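Local coordinates for dual specificity protein phosphatase 14 (Homo sapiens, PDB 2WGP) that removes phosphate from tyrosine, serine and threonine residues of proteins, inactivating the MAP kinases ERK, JNK and p38, at residues Gly25-Arg37 and Tyr137-Pro149. Residues are numbered along the deposited sequence; the frame is centred on the assembly and turned at random.
Sequences GIAQITSSLFLGR and YNWVKARRPVIRP
One direct hydrogen bond joins the segments: Trp139 NE1 donates to Ile29 O at 2.9 Å, with an N-H...O angle of 158° and the oxygen at the indole edge, near the ring plane. Trp139 CG lies anti to the backbone N (chi1 -174°), which swings the indole off the helix to the bulged turn where Ile29 and Thr30 both face Leu33. Ile29 CG2 packs beside the same N-H, 3.9 Å from Trp139 CD1, and Thr30 CG2 touches the six-membered ring. A phenylalanine here would probably leave Ile29 O without its indole donor and the turn less firmly tied to the helix.

Two further polar links run through water. One spans Gln28 O and Arg143 NE; the arginine, bent at chi2 (113°), lays a guanidinium face over Trp139 CD1 while its NH1 bonds Trp139 O at 3.1 Å. The other accepts from Arg144 NH1 and donates weakly to Ile26 O.

Apolar contacts fill the middle. Leu35 CD1 meets Val140 CG1 at 3.7 Å, Ile29 CD1 approaches that same methyl, and Ala27 CB rests 4.0 Å from Arg144 CB. Leu35 CD2 lies across the extended Arg144 chain; its 3.2 Å distance to Arg144 CD is doubtfully short.

Beyond this packing, Arg144 NE and NH2 bond Gly113 O and Ala112 O, carbonyls of the P-loop that follows the phosphocysteine nucleophile Cys110, whose side chain is about 6 Å from that of Leu35. The end of helix 133-143 and the turn after it thus cover the edge hairpin 26-28/33-36, whose inner strand pairs with strand 106-109, while Leu35 and Trp139 also touch helix 116-129.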
loop_
_atom_site.group_PDB
_atom_site.type_symbol
_atom_site.label_atom_id
_atom_site.label_comp_id
_atom_site.label_asym_id
_atom_site.label_seq_id
_atom_site.Cartn_x
_atom_site.Cartn_y
_atom_site.Cartn_z
ATOM N N GLY A 25 13.826 27.486 21.576
ATOM C CA GLY A 25 14.387 26.237 21.104
ATOM C C GLY A 25 14.880 25.261 22.155
ATOM O O GLY A 25 15.437 24.260 21.789
ATOM N N ILE A 26 14.700 25.560 23.447
ATOM C CA ILE A 26 15.010 24.614 24.524
ATOM C C ILE A 26 13.959 24.703 25.646
ATOM O O ILE A 26 13.407 25.782 25.941
ATOM C CB ILE A 26 16.456 24.830 25.085
ATOM C CG1 ILE A 26 16.839 23.732 26.113
ATOM C CG2 ILE A 26 16.572 26.263 25.687
ATOM C CD1 ILE A 26 18.354 23.561 26.332
ATOM N N ALA A 27 13.623 23.553 26.216
ATOM C CA ALA A 27 12.649 23.479 27.310
ATOM C C ALA A 27 13.117 22.449 28.301
ATOM O O ALA A 27 13.579 21.374 27.895
ATOM C CB ALA A 27 11.264 23.100 26.788
ATOM N N GLN A 28 12.962 22.755 29.589
ATOM C CA GLN A 28 13.235 21.789 30.632
ATOM C C GLN A 28 12.020 20.900 30.884
ATOM O O GLN A 28 10.894 21.400 31.054
ATOM C CB GLN A 28 13.619 22.494 31.929
ATOM C CG GLN A 28 14.245 21.538 32.929
ATOM C CD GLN A 28 14.905 22.264 34.073
ATOM O OE1 GLN A 28 14.783 23.474 34.212
ATOM N NE2 GLN A 28 15.621 21.516 34.902
ATOM N N ILE A 29 12.257 19.589 30.903
ATOM C CA ILE A 29 11.205 18.574 31.176
ATOM C C ILE A 29 11.293 18.050 32.608
ATOM O O ILE A 29 10.285 17.955 33.303
ATOM C CB ILE A 29 11.307 17.370 30.171
ATOM C CG1 ILE A 29 11.312 17.866 28.711
ATOM C CG2 ILE A 29 10.163 16.336 30.399
ATOM C CD1 ILE A 29 10.322 19.002 28.355
ATOM N N THR A 30 12.503 17.729 33.048
ATOM C CA THR A 30 12.757 17.353 34.440
ATOM C C THR A 30 14.039 18.045 34.867
ATOM O O THR A 30 14.679 18.677 34.043
ATOM C CB THR A 30 12.917 15.822 34.614
ATOM O OG1 THR A 30 14.209 15.435 34.155
ATOM C CG2 THR A 30 11.856 15.059 33.839
ATOM N N SER A 31 14.446 17.884 36.127
ATOM C CA SER A 31 15.720 18.439 36.615
ATOM C C SER A 31 16.951 18.039 35.772
ATOM O O SER A 31 17.916 18.801 35.670
ATOM C CB SER A 31 15.932 18.098 38.109
ATOM O OG SER A 31 16.194 16.711 38.341
ATOM N N SER A 32 16.899 16.877 35.127
ATOM C CA SER A 32 18.043 16.358 34.397
ATOM C C SER A 32 17.768 16.103 32.911
ATOM O O SER A 32 18.541 15.395 32.258
ATOM C CB SER A 32 18.468 15.053 35.057
ATOM O OG SER A 32 17.507 14.058 34.773
ATOM N N LEU A 33 16.679 16.671 32.385
ATOM C CA LEU A 33 16.286 16.411 30.992
ATOM C C LEU A 33 15.757 17.665 30.346
ATOM O O LEU A 33 14.810 18.302 30.854
ATOM C CB LEU A 33 15.243 15.274 30.878
ATOM C CG LEU A 33 14.684 14.934 29.484
ATOM C CD1 LEU A 33 15.771 14.372 28.578
ATOM C CD2 LEU A 33 13.502 13.965 29.551
ATOM N N PHE A 34 16.365 17.991 29.204
ATOM C CA PHE A 34 15.925 19.092 28.385
ATOM C C PHE A 34 15.661 18.586 26.971
ATOM O O PHE A 34 16.299 17.626 26.500
ATOM C CB PHE A 34 16.983 20.187 28.347
ATOM C CG PHE A 34 17.299 20.763 29.700
ATOM C CD1 PHE A 34 16.748 21.993 30.093
ATOM C CD2 PHE A 34 18.144 20.091 30.582
ATOM C CE1 PHE A 34 17.042 22.534 31.348
ATOM C CE2 PHE A 34 18.418 20.624 31.842
ATOM C CZ PHE A 34 17.860 21.842 32.216
ATOM N N LEU A 35 14.741 19.260 26.291
ATOM C CA LEU A 35 14.387 18.971 24.907
ATOM C C LEU A 35 14.650 20.224 24.067
ATOM O O LEU A 35 14.362 21.355 24.504
ATOM C CB LEU A 35 12.903 18.618 24.853
ATOM C CG LEU A 35 12.131 18.419 23.561
ATOM C CD1 LEU A 35 10.718 17.986 23.858
ATOM C CD2 LEU A 35 12.138 19.666 22.678
ATOM N N GLY A 36 15.175 20.041 22.859
ATOM C CA GLY A 36 15.463 21.183 22.019
ATOM C C GLY A 36 15.529 20.964 20.518
ATOM O O GLY A 36 15.515 19.834 20.019
ATOM N N ARG A 37 15.591 22.103 19.830
ATOM C CA ARG A 37 16.009 22.212 18.440
ATOM C C ARG A 37 17.496 22.069 18.302
ATOM O O ARG A 37 18.255 22.423 19.215
ATOM C CB ARG A 37 15.680 23.615 17.912
ATOM C CG ARG A 37 14.251 23.884 17.805
ATOM C CD ARG A 37 13.926 25.046 16.875
ATOM N NE ARG A 37 13.847 26.329 17.576
ATOM C CZ ARG A 37 14.694 27.352 17.439
ATOM N NH1 ARG A 37 15.732 27.296 16.632
ATOM N NH2 ARG A 37 14.492 28.466 18.125
ATOM N N TYR A 137 2.679 12.952 27.532
ATOM C CA TYR A 137 2.387 13.943 26.487
ATOM C C TYR A 137 2.044 15.308 27.070
ATOM O O TYR A 137 2.666 16.312 26.706
ATOM C CB TYR A 137 1.282 13.402 25.558
ATOM C CG TYR A 137 0.823 14.372 24.499
ATOM C CD1 TYR A 137 1.656 14.740 23.438
ATOM C CD2 TYR A 137 -0.446 14.921 24.570
ATOM C CE1 TYR A 137 1.202 15.659 22.461
ATOM C CE2 TYR A 137 -0.906 15.805 23.613
ATOM C CZ TYR A 137 -0.095 16.166 22.570
ATOM O OH TYR A 137 -0.587 17.057 21.643
ATOM N N ASN A 138 1.070 15.351 27.975
ATOM C CA ASN A 138 0.642 16.614 28.591
ATOM C C ASN A 138 1.792 17.298 29.327
ATOM O O ASN A 138 1.920 18.516 29.256
ATOM C CB ASN A 138 -0.514 16.391 29.560
ATOM C CG ASN A 138 -1.792 15.944 28.880
ATOM O OD1 ASN A 138 -2.021 16.194 27.699
ATOM N ND2 ASN A 138 -2.634 15.280 29.641
ATOM N N TRP A 139 2.635 16.509 29.991
ATOM C CA TRP A 139 3.842 17.000 30.686
ATOM C C TRP A 139 4.763 17.775 29.707
ATOM O O TRP A 139 5.080 18.956 29.908
ATOM C CB TRP A 139 4.569 15.785 31.284
ATOM C CG TRP A 139 5.762 16.021 32.155
ATOM C CD1 TRP A 139 6.706 16.991 32.032
ATOM C CD2 TRP A 139 6.192 15.187 33.229
ATOM N NE1 TRP A 139 7.655 16.856 32.991
ATOM C CE2 TRP A 139 7.361 15.761 33.756
ATOM C CE3 TRP A 139 5.666 14.040 33.838
ATOM C CZ2 TRP A 139 8.035 15.219 34.850
ATOM C CZ3 TRP A 139 6.332 13.502 34.925
ATOM C CH2 TRP A 139 7.511 14.090 35.414
ATOM N N VAL A 140 5.167 17.114 28.637
ATOM C CA VAL A 140 6.055 17.739 27.653
ATOM C C VAL A 140 5.366 18.905 26.933
ATOM O O VAL A 140 5.957 19.958 26.740
ATOM C CB VAL A 140 6.567 16.734 26.618
ATOM C CG1 VAL A 140 7.547 17.435 25.645
ATOM C CG2 VAL A 140 7.259 15.541 27.299
ATOM N N LYS A 141 4.111 18.708 26.568
ATOM C CA LYS A 141 3.304 19.737 25.894
ATOM C C LYS A 141 3.125 21.002 26.786
ATOM O O LYS A 141 3.102 22.117 26.269
ATOM C CB LYS A 141 1.971 19.102 25.439
ATOM C CG LYS A 141 1.016 19.948 24.612
ATOM C CD LYS A 141 1.249 19.869 23.123
ATOM C CE LYS A 141 0.059 20.469 22.375
ATOM N NZ LYS A 141 0.433 21.164 21.143
ATOM N N ALA A 142 3.020 20.843 28.108
ATOM C CA ALA A 142 2.951 22.000 28.999
ATOM C C ALA A 142 4.203 22.863 28.911
ATOM O O ALA A 142 4.118 24.094 29.014
ATOM C CB ALA A 142 2.698 21.573 30.458
ATOM N N ARG A 143 5.355 22.225 28.690
ATOM C CA ARG A 143 6.629 22.942 28.642
ATOM C C ARG A 143 7.009 23.402 27.245
ATOM O O ARG A 143 7.632 24.446 27.104
ATOM C CB ARG A 143 7.762 22.119 29.247
ATOM C CG ARG A 143 7.750 22.140 30.788
ATOM C CD ARG A 143 7.428 20.800 31.245
ATOM N NE ARG A 143 7.467 20.635 32.700
ATOM C CZ ARG A 143 6.439 20.206 33.413
ATOM N NH1 ARG A 143 5.270 19.941 32.829
ATOM N NH2 ARG A 143 6.583 20.056 34.727
ATOM N N ARG A 144 6.649 22.620 26.226
ATOM C CA ARG A 144 6.992 22.949 24.845
ATOM C C ARG A 144 5.730 22.715 24.008
ATOM O O ARG A 144 5.524 21.609 23.510
ATOM C CB ARG A 144 8.180 22.069 24.384
ATOM C CG ARG A 144 8.705 22.499 23.035
ATOM C CD ARG A 144 10.125 22.170 22.770
ATOM N NE ARG A 144 10.396 22.429 21.358
ATOM C CZ ARG A 144 10.756 23.612 20.863
ATOM N NH1 ARG A 144 10.952 24.672 21.642
ATOM N NH2 ARG A 144 10.909 23.739 19.565
ATOM N N PRO A 145 4.850 23.736 23.902
ATOM C CA PRO A 145 3.535 23.485 23.305
ATOM C C PRO A 145 3.541 23.129 21.820
ATOM O O PRO A 145 2.543 22.642 21.312
ATOM C CB PRO A 145 2.811 24.820 23.493
ATOM C CG PRO A 145 3.453 25.462 24.597
ATOM C CD PRO A 145 4.884 25.073 24.530
ATOM N N VAL A 146 4.658 23.380 21.146
ATOM C CA VAL A 146 4.770 23.066 19.727
ATOM C C VAL A 146 4.990 21.584 19.420
ATOM O O VAL A 146 4.939 21.210 18.245
ATOM C CB VAL A 146 5.890 23.895 19.019
ATOM C CG1 VAL A 146 5.615 25.407 19.148
ATOM C CG2 VAL A 146 7.265 23.503 19.526
ATOM N N ILE A 147 5.179 20.731 20.445
ATOM C CA ILE A 147 5.431 19.308 20.157
ATOM C C ILE A 147 4.276 18.657 19.406
ATOM O O ILE A 147 3.087 19.004 19.589
ATOM C CB ILE A 147 5.875 18.441 21.385
ATOM C CG1 ILE A 147 4.753 18.196 22.422
ATOM C CG2 ILE A 147 7.152 19.030 22.003
ATOM C CD1 ILE A 147 4.828 16.790 23.059
ATOM N N ARG A 148 4.653 17.743 18.533
ATOM C CA ARG A 148 3.728 17.074 17.614
ATOM C C ARG A 148 4.405 15.836 16.997
ATOM O O ARG A 148 4.781 15.832 15.837
ATOM C CB ARG A 148 3.294 18.056 16.521
ATOM C CG ARG A 148 2.118 17.600 15.712
ATOM C CD ARG A 148 0.828 18.044 16.289
ATOM N NE ARG A 148 -0.293 17.706 15.434
ATOM C CZ ARG A 148 -1.570 17.934 15.727
ATOM N NH1 ARG A 148 -1.901 18.455 16.889
ATOM N NH2 ARG A 148 -2.518 17.632 14.834
ATOM N N PRO A 149 4.564 14.769 17.792
ATOM C CA PRO A 149 5.120 13.535 17.248
ATOM C C PRO A 149 4.331 13.080 16.039
ATOM O O PRO A 149 3.107 13.292 15.952
ATOM C CB PRO A 149 4.951 12.549 18.396
ATOM C CG PRO A 149 5.037 13.411 19.627
ATOM C CD PRO A 149 4.280 14.649 19.234
HETATM O O HOH W 1 11.083 25.831 24.359
HETATM O O HOH W 2 9.874 21.599 33.814
#